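Local coordinates for putative uncharacterized protein (Pseudomonas phage 201phi2-1, PDB 3R4V), which is a tubulin-like protein of a bacteriophage that carries guanosine-5'-diphosphate in a pocket of its nucleotide-binding fold, at residues V5-A10 against F83-Y88; A27-D32 against T77-D82; L106-A111 against V142-P147; S112-V117 against A192-F197. All blocks are in the same frame, centred on the assembly; numbering follows the deposited sequence.

Contact 1 of 4, residues V5-A10 against F83-Y88; sequences VCLIFA and FYIVCY
C6 and Y84 open a run of four parallel bridges, ending at F9 with C87, in which strands 6-10 and 84-88 run side by side, 4.7 Å apart at closest approach and 14° from exact alignment. Five backbone hydrogen bonds join them; the shortest, I8 N to I85 O at 2.7 Å, has an N-H...O angle of 167°. C6, I8, Y84 and V86 share one face of the sheet. There CD1 of the Y84 ring meets CB of C6 at 3.7 Å and also the tip of I8, its CD1. On the face of L7, F9, I85 and C87, CD1 of the F9 ring rests 3.5 Å from C87 CB. With C87 SG anti to the backbone N (chi1 174°), the sulfur lies 4.9 Å from the centroid of that ring. I85 CD1 touches both V5 CG2 and L7 CD2, each at 4.1 Å. Helix 161-178 covers L7 and I85. The five bonds satisfy the backbone groups turned toward this partner, while others bond to the flanking strands 28-32 and 113-119; both faces are mostly apolar, the Y84 hydroxyl being met by A81 N and R109 NH1, as suits an interior strand pair.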
loop_
_atom_site.group_PDB
_atom_site.type_symbol
_atom_site.label_atom_id
_atom_site.label_comp_id
_atom_site.label_asym_id
_atom_site.label_seq_id
_atom_site.Cartn_x
_atom_site.Cartn_y
_atom_site.Cartn_z
ATOM N N VAL A 5 -0.341 0.131 17.384
ATOM C CA VAL A 5 -0.166 0.095 15.940
ATOM C C VAL A 5 1.236 0.537 15.573
ATOM O O VAL A 5 1.802 1.457 16.180
ATOM C CB VAL A 5 -1.214 1.000 15.221
ATOM C CG1 VAL A 5 -1.022 2.445 15.610
ATOM C CG2 VAL A 5 -1.130 0.846 13.709
ATOM N N CYS A 6 1.797 -0.159 14.595
ATOM C CA CYS A 6 3.073 0.212 14.031
ATOM C C CYS A 6 2.867 0.577 12.556
ATOM O O CYS A 6 2.260 -0.181 11.794
ATOM C CB CYS A 6 4.048 -0.953 14.191
ATOM S SG CYS A 6 5.603 -0.724 13.363
ATOM N N LEU A 7 3.364 1.747 12.163
ATOM C CA LEU A 7 3.212 2.212 10.789
ATOM C C LEU A 7 4.532 2.081 10.041
ATOM O O LEU A 7 5.573 2.584 10.484
ATOM C CB LEU A 7 2.740 3.666 10.754
ATOM C CG LEU A 7 1.379 3.921 11.399
ATOM C CD1 LEU A 7 1.557 4.239 12.879
ATOM C CD2 LEU A 7 0.680 5.062 10.705
ATOM N N ILE A 8 4.475 1.429 8.886
ATOM C CA ILE A 8 5.674 1.141 8.116
ATOM C C ILE A 8 5.581 1.779 6.729
ATOM O O ILE A 8 4.581 1.599 6.033
ATOM C CB ILE A 8 5.831 -0.370 7.962
ATOM C CG1 ILE A 8 5.990 -1.014 9.342
ATOM C CG2 ILE A 8 7.010 -0.697 7.048
ATOM C CD1 ILE A 8 5.650 -2.485 9.373
ATOM N N PHE A 9 6.619 2.523 6.343
ATOM C CA PHE A 9 6.659 3.227 5.059
ATOM C C PHE A 9 7.905 2.827 4.307
ATOM O O PHE A 9 8.983 2.721 4.896
ATOM C CB PHE A 9 6.691 4.749 5.270
ATOM C CG PHE A 9 5.469 5.275 5.939
ATOM C CD1 PHE A 9 4.378 5.682 5.184
ATOM C CD2 PHE A 9 5.377 5.291 7.318
ATOM C CE1 PHE A 9 3.222 6.134 5.797
ATOM C CE2 PHE A 9 4.227 5.748 7.938
ATOM C CZ PHE A 9 3.148 6.170 7.176
ATOM N N ALA A 10 7.768 2.632 3.001
ATOM C CA ALA A 10 8.889 2.146 2.199
ATOM C C ALA A 10 9.008 2.893 0.885
ATOM O O ALA A 10 8.006 3.221 0.249
ATOM C CB ALA A 10 8.740 0.666 1.935
ATOM N N PHE A 83 -1.488 -4.175 15.541
ATOM C CA PHE A 83 -1.920 -3.906 14.178
ATOM C C PHE A 83 -0.797 -3.197 13.445
ATOM O O PHE A 83 -0.000 -2.497 14.065
ATOM C CB PHE A 83 -3.186 -3.031 14.201
ATOM C CG PHE A 83 -3.925 -2.977 12.890
ATOM C CD1 PHE A 83 -4.882 -3.935 12.568
ATOM C CD2 PHE A 83 -3.683 -1.962 11.989
ATOM C CE1 PHE A 83 -5.576 -3.876 11.364
ATOM C CE2 PHE A 83 -4.367 -1.898 10.784
ATOM C CZ PHE A 83 -5.322 -2.852 10.470
ATOM N N TYR A 84 -0.697 -3.396 12.131
ATOM C CA TYR A 84 0.307 -2.670 11.354
ATOM C C TYR A 84 -0.322 -1.988 10.153
ATOM O O TYR A 84 -1.318 -2.446 9.609
ATOM C CB TYR A 84 1.424 -3.598 10.847
ATOM C CG TYR A 84 2.099 -4.447 11.916
ATOM C CD1 TYR A 84 3.378 -4.135 12.387
ATOM C CD2 TYR A 84 1.464 -5.567 12.439
ATOM C CE1 TYR A 84 4.005 -4.927 13.359
ATOM C CE2 TYR A 84 2.084 -6.357 13.402
ATOM C CZ TYR A 84 3.345 -6.027 13.861
ATOM O OH TYR A 84 3.941 -6.823 14.810
ATOM N N ILE A 85 0.285 -0.900 9.720
ATOM C CA ILE A 85 -0.109 -0.268 8.471
ATOM C C ILE A 85 1.147 -0.177 7.614
ATOM O O ILE A 85 2.184 0.290 8.089
ATOM C CB ILE A 85 -0.669 1.129 8.730
ATOM C CG1 ILE A 85 -1.900 1.031 9.645
ATOM C CG2 ILE A 85 -0.990 1.849 7.411
ATOM C CD1 ILE A 85 -2.405 2.362 10.173
ATOM N N VAL A 86 1.066 -0.621 6.360
ATOM C CA VAL A 86 2.217 -0.565 5.455
ATOM C C VAL A 86 1.911 0.343 4.260
ATOM O O VAL A 86 0.811 0.300 3.731
ATOM C CB VAL A 86 2.539 -1.940 4.906
ATOM C CG1 VAL A 86 3.904 -1.908 4.210
ATOM C CG2 VAL A 86 2.521 -2.969 6.021
ATOM N N CYS A 87 2.876 1.146 3.825
ATOM C CA CYS A 87 2.594 2.136 2.792
ATOM C C CYS A 87 3.761 2.331 1.829
ATOM O O CYS A 87 4.886 2.581 2.246
ATOM C CB CYS A 87 2.218 3.480 3.447
ATOM S SG CYS A 87 2.017 4.859 2.282
ATOM N N TYR A 88 3.485 2.217 0.539
ATOM C CA TYR A 88 4.524 2.365 -0.466
ATOM C C TYR A 88 3.913 2.483 -1.856
ATOM O O TYR A 88 2.730 2.204 -2.041
ATOM C CB TYR A 88 5.472 1.155 -0.409
ATOM C CG TYR A 88 4.759 -0.183 -0.530
ATOM C CD1 TYR A 88 4.633 -0.803 -1.760
ATOM C CD2 TYR A 88 4.233 -0.829 0.592
ATOM C CE1 TYR A 88 3.984 -2.051 -1.886
ATOM C CE2 TYR A 88 3.591 -2.073 0.471
ATOM C CZ TYR A 88 3.476 -2.663 -0.767
ATOM O OH TYR A 88 2.835 -3.882 -0.900
#

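Contact 2 of 4, residues A27-D32 against T77-D82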
loop_
_atom_site.group_PDB
_atom_site.type_symbol
_atom_site.label_atom_id
_atom_site.label_comp_id
_atom_site.label_asym_id
_atom_site.label_seq_id
_atom_site.Cartn_x
_atom_site.Cartn_y
_atom_site.Cartn_z
ATOM N N ALA A 27 5.943 5.423 16.639
ATOM C CA ALA A 27 5.111 4.398 16.000
ATOM C C ALA A 27 5.393 4.263 14.510
ATOM O O ALA A 27 5.014 3.265 13.886
ATOM C CB ALA A 27 3.629 4.689 16.224
ATOM N N VAL A 28 6.060 5.268 13.951
ATOM C CA VAL A 28 6.357 5.320 12.520
ATOM C C VAL A 28 7.762 4.777 12.195
ATOM O O VAL A 28 8.763 5.179 12.799
ATOM C CB VAL A 28 6.197 6.767 11.992
ATOM C CG1 VAL A 28 6.582 6.855 10.546
ATOM C CG2 VAL A 28 4.757 7.257 12.199
ATOM N N HIS A 29 7.824 3.851 11.243
ATOM C CA HIS A 29 9.078 3.233 10.827
ATOM C C HIS A 29 9.232 3.344 9.320
ATOM O O HIS A 29 8.395 2.830 8.567
ATOM C CB HIS A 29 9.094 1.760 11.231
ATOM C CG HIS A 29 8.995 1.545 12.709
ATOM N ND1 HIS A 29 10.073 1.161 13.476
ATOM C CD2 HIS A 29 7.952 1.676 13.562
ATOM C CE1 HIS A 29 9.699 1.065 14.741
ATOM N NE2 HIS A 29 8.415 1.372 14.821
ATOM N N CYS A 30 10.301 4.007 8.878
ATOM C CA CYS A 30 10.527 4.233 7.450
ATOM C C CYS A 30 11.730 3.458 6.945
ATOM O O CYS A 30 12.729 3.345 7.641
ATOM C CB CYS A 30 10.756 5.719 7.174
ATOM S SG CYS A 30 9.385 6.771 7.649
ATOM N N PHE A 31 11.630 2.952 5.721
ATOM C CA PHE A 31 12.716 2.202 5.097
ATOM C C PHE A 31 12.921 2.639 3.649
ATOM O O PHE A 31 11.957 2.882 2.922
ATOM C CB PHE A 31 12.409 0.698 5.143
ATOM C CG PHE A 31 12.160 0.183 6.526
ATOM C CD1 PHE A 31 10.879 0.154 7.048
ATOM C CD2 PHE A 31 13.216 -0.226 7.325
ATOM C CE1 PHE A 31 10.647 -0.295 8.338
ATOM C CE2 PHE A 31 12.995 -0.673 8.615
ATOM C CZ PHE A 31 11.704 -0.708 9.125
ATOM N N ASP A 32 14.180 2.733 3.237
ATOM C CA ASP A 32 14.518 3.043 1.854
ATOM C C ASP A 32 15.919 2.528 1.560
ATOM O O ASP A 32 16.619 2.043 2.453
ATOM C CB ASP A 32 14.441 4.555 1.588
ATOM C CG ASP A 32 14.026 4.886 0.153
ATOM O OD1 ASP A 32 13.661 6.053 -0.103
ATOM O OD2 ASP A 32 14.049 3.989 -0.721
ATOM N N THR A 77 14.013 -4.199 13.955
ATOM C CA THR A 77 13.737 -2.831 14.371
ATOM C C THR A 77 12.238 -2.536 14.418
ATOM O O THR A 77 11.832 -1.440 14.790
ATOM C CB THR A 77 14.416 -1.798 13.451
ATOM O OG1 THR A 77 13.683 -1.688 12.227
ATOM C CG2 THR A 77 15.868 -2.194 13.156
ATOM N N ILE A 78 11.411 -3.503 14.038
ATOM C CA ILE A 78 9.966 -3.276 14.033
ATOM C C ILE A 78 9.339 -4.006 15.208
ATOM O O ILE A 78 9.304 -5.230 15.237
ATOM C CB ILE A 78 9.315 -3.722 12.699
ATOM C CG1 ILE A 78 9.943 -2.963 11.523
ATOM C CG2 ILE A 78 7.794 -3.518 12.744
ATOM C CD1 ILE A 78 9.519 -3.482 10.144
ATOM N N PRO A 79 8.857 -3.250 16.200
ATOM C CA PRO A 79 8.307 -3.839 17.425
ATOM C C PRO A 79 7.093 -4.713 17.140
ATOM O O PRO A 79 6.434 -4.529 16.122
ATOM C CB PRO A 79 7.855 -2.617 18.232
ATOM C CG PRO A 79 8.531 -1.448 17.611
ATOM C CD PRO A 79 8.720 -1.786 16.174
ATOM N N GLU A 80 6.809 -5.656 18.032
ATOM C CA GLU A 80 5.553 -6.391 17.985
ATOM C C GLU A 80 4.414 -5.411 18.217
ATOM O O GLU A 80 4.464 -4.597 19.142
ATOM C CB GLU A 80 5.515 -7.486 19.052
ATOM C CG GLU A 80 6.521 -8.616 18.846
ATOM C CD GLU A 80 6.210 -9.475 17.626
ATOM O OE1 GLU A 80 5.013 -9.630 17.287
ATOM O OE2 GLU A 80 7.165 -9.998 17.007
ATOM N N ALA A 81 3.393 -5.478 17.375
ATOM C CA ALA A 81 2.238 -4.601 17.537
ATOM C C ALA A 81 0.934 -5.344 17.299
ATOM O O ALA A 81 0.908 -6.380 16.635
ATOM C CB ALA A 81 2.346 -3.403 16.612
ATOM N N ASP A 82 -0.149 -4.806 17.850
ATOM C CA ASP A 82 -1.474 -5.380 17.661
ATOM C C ASP A 82 -2.023 -5.165 16.249
ATOM O O ASP A 82 -2.935 -5.872 15.818
ATOM C CB ASP A 82 -2.454 -4.813 18.688
ATOM C CG ASP A 82 -2.189 -5.326 20.097
ATOM O OD1 ASP A 82 -1.663 -6.454 20.225
ATOM O OD2 ASP A 82 -2.506 -4.599 21.069
HETATM O O HOH W 1 12.569 0.851 12.154
#
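H29 and I78 mark the closest backbone approach, 7.3 Å between their CA atoms, where strand 28-32 passes the irregular segment 77-82. The contact is made mainly by side chains, with the T77 carbonyl and a bridging water. The H29 ring and the ring of P79 reach toward each other tip to tip, with H29 CE1 3.3 Å from P79 CD and also 3.3 Å from T77 O. Water 1 sits in the plane of the imidazole at its edge, 2.8 Å from H29 ND1, and donates to T77 OG1 over 2.8 Å; this hydroxyl is also hydrogen-bonded to L74 O. CG of F31 is anti to its carbonyl carbon (chi1 -56°), and the far end of the ring meets the loop: CZ is 3.7 Å from I78 CD1, while T77 OG1 approaches the ring edge in plane at 3.8 Å from CZ. The I78 carbonyl O accepts a hydrogen bond from R109 NH2, and C6 of strand 6-10 touches both H29 and I78. This is alpha/beta packing in which the connection from helix 71-76 to strand 84-89 closes over one face of the parallel part of the sheet, here the nucleotide-binding part of a tubulin-like protein.

Contact 3 of 4, residues L106-A111 against V142-P147; sequences LADRKA and VNKHLP
K144 and K110 reach across between two helix ends in opposite senses, each lysine bringing its ammonium group to the other segment, one directly and one through water. K144 NZ forms a salt bridge with D108, 2.8 Å from OD1, which it meets on the syn side and 24° out of the carboxylate plane. Its chain bends at chi2 (-67°), which places CD 3.4 Å from D108 OD1. Water 2 accepts from NZ at 2.8 Å and gives a weak bond to D108 OD2. Water 3 accepts from K110 NZ at 2.9 Å and donates to K144 O, and water 4 links the same amine, weakly, to H145 O. Beneath these polar links, A107 CB lies 3.7 Å from K144 CG and 3.8 Å from L146 CD2. Both helices finish in Schellman motifs, with K110 and H145 at positive phi, and L146 follows directly to pack against F113 of strand 113-119. An apolar base under a water-supplemented ion pair results: the methyl of A107 meets the aliphatic part of K144, whose ammonium pairs with the carboxylate of the exposed D108, which probably balances its charge. Through waters donating to K144 O and H145 O, the K110 ammonium may help to offset the partial negative charge at the C-terminal end of helix 124-144.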
loop_
_atom_site.group_PDB
_atom_site.type_symbol
_atom_site.label_atom_id
_atom_site.label_comp_id
_atom_site.label_asym_id
_atom_site.label_seq_id
_atom_site.Cartn_x
_atom_site.Cartn_y
_atom_site.Cartn_z
ATOM N N LEU A 106 5.423 -9.819 8.116
ATOM C CA LEU A 106 4.280 -9.566 8.993
ATOM C C LEU A 106 3.295 -10.733 8.936
ATOM O O LEU A 106 2.708 -11.112 9.949
ATOM C CB LEU A 106 3.576 -8.255 8.620
ATOM C CG LEU A 106 4.390 -6.978 8.797
ATOM C CD1 LEU A 106 3.556 -5.787 8.333
ATOM C CD2 LEU A 106 4.777 -6.810 10.257
ATOM N N ALA A 107 3.086 -11.293 7.746
ATOM C CA ALA A 107 2.244 -12.482 7.643
ATOM C C ALA A 107 2.822 -13.627 8.495
ATOM O O ALA A 107 2.080 -14.332 9.171
ATOM C CB ALA A 107 2.067 -12.911 6.174
ATOM N N ASP A 108 4.144 -13.807 8.476
ATOM C CA ASP A 108 4.765 -14.849 9.296
ATOM C C ASP A 108 4.550 -14.605 10.799
ATOM O O ASP A 108 4.507 -15.558 11.577
ATOM C CB ASP A 108 6.263 -15.007 8.984
ATOM C CG ASP A 108 6.532 -15.638 7.615
ATOM O OD1 ASP A 108 5.600 -16.178 6.980
ATOM O OD2 ASP A 108 7.705 -15.619 7.178
ATOM N N ARG A 109 4.419 -13.339 11.204
ATOM C CA ARG A 109 4.100 -12.994 12.598
ATOM C C ARG A 109 2.638 -13.286 12.935
ATOM O O ARG A 109 2.214 -13.094 14.068
ATOM C CB ARG A 109 4.366 -11.510 12.893
ATOM C CG ARG A 109 5.806 -11.053 12.776
ATOM C CD ARG A 109 5.971 -9.606 13.253
ATOM N NE ARG A 109 7.374 -9.189 13.249
ATOM C CZ ARG A 109 7.813 -8.008 13.679
ATOM N NH1 ARG A 109 6.966 -7.116 14.167
ATOM N NH2 ARG A 109 9.110 -7.728 13.633
ATOM N N LYS A 110 1.869 -13.727 11.943
ATOM C CA LYS A 110 0.421 -13.917 12.098
ATOM C C LYS A 110 -0.273 -12.599 12.436
ATOM O O LYS A 110 -1.283 -12.569 13.139
ATOM C CB LYS A 110 0.117 -14.986 13.153
ATOM C CG LYS A 110 0.764 -16.332 12.852
ATOM C CD LYS A 110 0.548 -16.716 11.391
ATOM C CE LYS A 110 0.251 -18.190 11.226
ATOM N NZ LYS A 110 -0.004 -18.525 9.794
ATOM N N ALA A 111 0.280 -11.511 11.912
ATOM C CA ALA A 111 -0.219 -10.164 12.183
ATOM C C ALA A 111 -1.502 -9.747 11.452
ATOM O O ALA A 111 -1.867 -10.287 10.391
ATOM C CB ALA A 111 0.876 -9.142 11.911
ATOM N N VAL A 142 -1.516 -16.014 -1.329
ATOM C CA VAL A 142 -1.558 -17.473 -1.509
ATOM C C VAL A 142 -0.542 -18.256 -0.650
ATOM O O VAL A 142 -0.904 -19.209 0.047
ATOM C CB VAL A 142 -1.355 -17.837 -2.987
ATOM C CG1 VAL A 142 -1.308 -19.361 -3.162
ATOM C CG2 VAL A 142 -2.461 -17.234 -3.799
ATOM N N ASN A 143 0.727 -17.870 -0.715
ATOM C CA ASN A 143 1.778 -18.587 0.002
ATOM C C ASN A 143 1.578 -18.562 1.519
ATOM O O ASN A 143 1.849 -19.546 2.196
ATOM C CB ASN A 143 3.160 -18.015 -0.338
ATOM C CG ASN A 143 3.590 -18.321 -1.763
ATOM O OD1 ASN A 143 2.891 -19.013 -2.506
ATOM N ND2 ASN A 143 4.738 -17.783 -2.156
ATOM N N LYS A 144 1.091 -17.443 2.045
ATOM C CA LYS A 144 0.925 -17.297 3.491
ATOM C C LYS A 144 -0.503 -17.625 3.914
ATOM O O LYS A 144 -0.821 -17.634 5.103
ATOM C CB LYS A 144 1.266 -15.873 3.931
ATOM C CG LYS A 144 2.614 -15.350 3.444
ATOM C CD LYS A 144 3.762 -16.087 4.062
ATOM C CE LYS A 144 5.074 -15.332 3.862
ATOM N NZ LYS A 144 6.239 -16.184 4.206
ATOM N N HIS A 145 -1.341 -17.924 2.931
ATOM C CA HIS A 145 -2.756 -18.181 3.150
ATOM C C HIS A 145 -3.376 -17.092 4.027
ATOM O O HIS A 145 -3.844 -17.347 5.128
ATOM C CB HIS A 145 -2.973 -19.573 3.774
ATOM C CG HIS A 145 -4.353 -20.103 3.547
ATOM N ND1 HIS A 145 -4.705 -20.787 2.403
ATOM C CD2 HIS A 145 -5.481 -19.991 4.285
ATOM C CE1 HIS A 145 -5.988 -21.101 2.461
ATOM N NE2 HIS A 145 -6.480 -20.630 3.594
ATOM N N LEU A 146 -3.370 -15.860 3.530
ATOM C CA LEU A 146 -3.852 -14.745 4.315
ATOM C C LEU A 146 -4.322 -13.684 3.336
ATOM O O LEU A 146 -3.663 -13.488 2.318
ATOM C CB LEU A 146 -2.683 -14.181 5.123
ATOM C CG LEU A 146 -2.969 -12.942 5.945
ATOM C CD1 LEU A 146 -3.821 -13.362 7.130
ATOM C CD2 LEU A 146 -1.681 -12.242 6.407
ATOM N N PRO A 147 -5.449 -13.013 3.627
ATOM C CA PRO A 147 -5.822 -11.898 2.740
ATOM C C PRO A 147 -4.783 -10.799 2.849
ATOM O O PRO A 147 -4.311 -10.486 3.945
ATOM C CB PRO A 147 -7.150 -11.401 3.316
ATOM C CG PRO A 147 -7.668 -12.588 4.136
ATOM C CD PRO A 147 -6.440 -13.220 4.696
HETATM O O HOH W 2 8.484 -14.585 4.060
HETATM O O HOH W 3 0.860 -17.181 7.385
HETATM O O HOH W 4 -2.402 -17.281 7.894
#

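Contact 4 of 4, residues S112-V117 against A192-F197; sequences SFVSFV and ANWVRF
V195 overlaps the start of strand 113-119 with both of its methyl groups. CG1 rests 3.7 Å from S112 CB, while CG2 lies 3.3 Å from the carbonyl O of F113 and 3.8 Å from V114 CG1. The first torsion divides the work: CG2 is anti to the backbone N, and CG1 falls between the N and the carbonyl carbon (chi1 71°), which brings CG1 to S112 and CG2 to F113 O and V114. V114 and V195 cross obliquely. V114 CG1 also comes within 4.3 Å of CH2, on the six-membered ring of W194. At the other end of the contact, S112 OG is pressed against A192, 3.2 Å from both its CA and its CB, and R196 CD stands 3.7 Å from the same oxygen. These are van der Waals contacts with carbon, tight around the hydroxyl. R196 turns at chi3 (58°), and its guanidinium is engaged beyond this pair of segments: NE forms a salt bridge with D199 and NH1 donates to A111 O, directly before S112. The last turn of helix 188-195 therefore lies against the N-terminal end of strand 113-119, which runs in the sheet between strands 84-89 and 148-154. V149 of strand 148-154 touches both V114 and V195, W194 reaches L178 at the end of helix 161-178, and F113 starts away from helix 188-195, its side chain touching Y84 and I148.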
loop_
_atom_site.group_PDB
_atom_site.type_symbol
_atom_site.label_atom_id
_atom_site.label_comp_id
_atom_site.label_asym_id
_atom_site.label_seq_id
_atom_site.Cartn_x
_atom_site.Cartn_y
_atom_site.Cartn_z
ATOM N N SER A 112 -2.181 -8.772 12.052
ATOM C CA SER A 112 -3.296 -8.072 11.432
ATOM C C SER A 112 -2.770 -6.761 10.868
ATOM O O SER A 112 -2.154 -5.969 11.586
ATOM C CB SER A 112 -4.369 -7.756 12.481
ATOM O OG SER A 112 -4.891 -8.934 13.069
ATOM N N PHE A 113 -2.997 -6.525 9.586
ATOM C CA PHE A 113 -2.466 -5.317 8.975
ATOM C C PHE A 113 -3.203 -4.982 7.688
ATOM O O PHE A 113 -3.860 -5.834 7.092
ATOM C CB PHE A 113 -0.944 -5.454 8.727
ATOM C CG PHE A 113 -0.586 -6.619 7.837
ATOM C CD1 PHE A 113 -0.536 -6.463 6.456
ATOM C CD2 PHE A 113 -0.308 -7.871 8.380
ATOM C CE1 PHE A 113 -0.200 -7.547 5.624
ATOM C CE2 PHE A 113 0.018 -8.955 7.568
ATOM C CZ PHE A 113 0.070 -8.793 6.186
ATOM N N VAL A 114 -3.123 -3.719 7.289
ATOM C CA VAL A 114 -3.564 -3.296 5.962
ATOM C C VAL A 114 -2.475 -2.466 5.307
ATOM O O VAL A 114 -1.585 -1.965 5.990
ATOM C CB VAL A 114 -4.881 -2.484 5.982
ATOM C CG1 VAL A 114 -6.016 -3.325 6.584
ATOM C CG2 VAL A 114 -4.713 -1.157 6.743
ATOM N N SER A 115 -2.532 -2.335 3.981
ATOM C CA SER A 115 -1.524 -1.546 3.267
ATOM C C SER A 115 -2.177 -0.429 2.485
ATOM O O SER A 115 -3.325 -0.540 2.076
ATOM C CB SER A 115 -0.766 -2.440 2.284
ATOM O OG SER A 115 -0.138 -3.511 2.974
ATOM N N PHE A 116 -1.428 0.645 2.267
ATOM C CA PHE A 116 -1.858 1.718 1.395
ATOM C C PHE A 116 -0.852 1.783 0.246
ATOM O O PHE A 116 0.330 2.073 0.472
ATOM C CB PHE A 116 -1.887 3.045 2.167
ATOM C CG PHE A 116 -3.059 3.153 3.107
ATOM C CD1 PHE A 116 -4.234 3.755 2.697
ATOM C CD2 PHE A 116 -2.996 2.591 4.368
ATOM C CE1 PHE A 116 -5.326 3.813 3.547
ATOM C CE2 PHE A 116 -4.094 2.647 5.227
ATOM C CZ PHE A 116 -5.241 3.260 4.819
ATOM N N VAL A 117 -1.301 1.481 -0.971
ATOM C CA VAL A 117 -0.359 1.343 -2.085
ATOM C C VAL A 117 -0.764 2.268 -3.220
ATOM O O VAL A 117 -1.956 2.494 -3.455
ATOM C CB VAL A 117 -0.250 -0.118 -2.579
ATOM C CG1 VAL A 117 0.335 -1.017 -1.472
ATOM C CG2 VAL A 117 -1.597 -0.634 -3.076
ATOM N N ALA A 192 -8.747 -8.161 14.354
ATOM C CA ALA A 192 -7.977 -9.258 13.758
ATOM C C ALA A 192 -8.860 -10.105 12.855
ATOM O O ALA A 192 -8.490 -10.419 11.724
ATOM C CB ALA A 192 -7.318 -10.128 14.840
ATOM N N ASN A 193 -10.043 -10.464 13.342
ATOM C CA ASN A 193 -10.932 -11.315 12.558
ATOM C C ASN A 193 -11.633 -10.613 11.399
ATOM O O ASN A 193 -12.181 -11.276 10.514
ATOM C CB ASN A 193 -11.928 -12.033 13.454
ATOM C CG ASN A 193 -11.269 -13.125 14.268
ATOM O OD1 ASN A 193 -10.580 -13.994 13.720
ATOM N ND2 ASN A 193 -11.439 -13.066 15.578
ATOM N N TRP A 194 -11.615 -9.282 11.411
ATOM C CA TRP A 194 -12.094 -8.504 10.284
ATOM C C TRP A 194 -11.119 -8.614 9.126
ATOM O O TRP A 194 -11.516 -8.900 8.001
ATOM C CB TRP A 194 -12.265 -7.031 10.684
ATOM C CG TRP A 194 -12.333 -6.046 9.550
ATOM C CD1 TRP A 194 -13.316 -5.937 8.610
ATOM C CD2 TRP A 194 -11.384 -5.013 9.262
ATOM N NE1 TRP A 194 -13.033 -4.894 7.747
ATOM C CE2 TRP A 194 -11.850 -4.315 8.127
ATOM C CE3 TRP A 194 -10.179 -4.614 9.851
ATOM C CZ2 TRP A 194 -11.153 -3.241 7.568
ATOM C CZ3 TRP A 194 -9.487 -3.544 9.299
ATOM C CH2 TRP A 194 -9.973 -2.870 8.171
ATOM N N VAL A 195 -9.839 -8.378 9.400
ATOM C CA VAL A 195 -8.860 -8.288 8.317
ATOM C C VAL A 195 -8.243 -9.649 7.951
ATOM O O VAL A 195 -7.881 -9.883 6.786
ATOM C CB VAL A 195 -7.766 -7.228 8.624
ATOM C CG1 VAL A 195 -6.828 -7.700 9.734
ATOM C CG2 VAL A 195 -7.000 -6.907 7.362
ATOM N N ARG A 196 -8.140 -10.544 8.936
ATOM C CA ARG A 196 -7.698 -11.924 8.707
ATOM C C ARG A 196 -8.922 -12.842 8.588
ATOM O O ARG A 196 -9.029 -13.849 9.296
ATOM C CB ARG A 196 -6.820 -12.402 9.862
ATOM C CG ARG A 196 -5.534 -11.597 10.086
ATOM C CD ARG A 196 -4.746 -12.177 11.287
ATOM N NE ARG A 196 -4.435 -13.586 11.058
ATOM C CZ ARG A 196 -3.370 -13.999 10.382
ATOM N NH1 ARG A 196 -2.498 -13.110 9.927
ATOM N NH2 ARG A 196 -3.167 -15.291 10.173
ATOM N N PHE A 197 -9.852 -12.483 7.707
ATOM C CA PHE A 197 -11.154 -13.147 7.685
ATOM C C PHE A 197 -11.099 -14.629 7.310
ATOM O O PHE A 197 -11.996 -15.376 7.659
ATOM C CB PHE A 197 -12.169 -12.388 6.817
ATOM C CG PHE A 197 -11.733 -12.191 5.388
ATOM C CD1 PHE A 197 -11.927 -13.195 4.444
ATOM C CD2 PHE A 197 -11.138 -10.997 4.985
ATOM C CE1 PHE A 197 -11.526 -13.030 3.125
ATOM C CE2 PHE A 197 -10.745 -10.813 3.663
ATOM C CZ PHE A 197 -10.940 -11.825 2.730
#

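In the fold
Contacts 1, 2 and 4 draw on one mixed sheet, in which strands 28-32, 6-10, 84-89 and 113-119 are successive parallel neighbours. Contact 1 is an interior pair, flanked by strands 28-32 and 113-119; contact 2 lies about 7 Å away, centre to centre, and its segments fall between those of contact 1 in sequence. Contacts 3 and 4 come later and interleave, their centres about 10 Å apart, and the centre of contact 3 is about 15 Å from that of contact 1. R109 of contact 3 bridges to contacts 1 and 2. Contact 4 joins the sheet to helix 188-195, at the beginning of the C-terminal family region, so the series runs from the nucleotide-binding part toward that region.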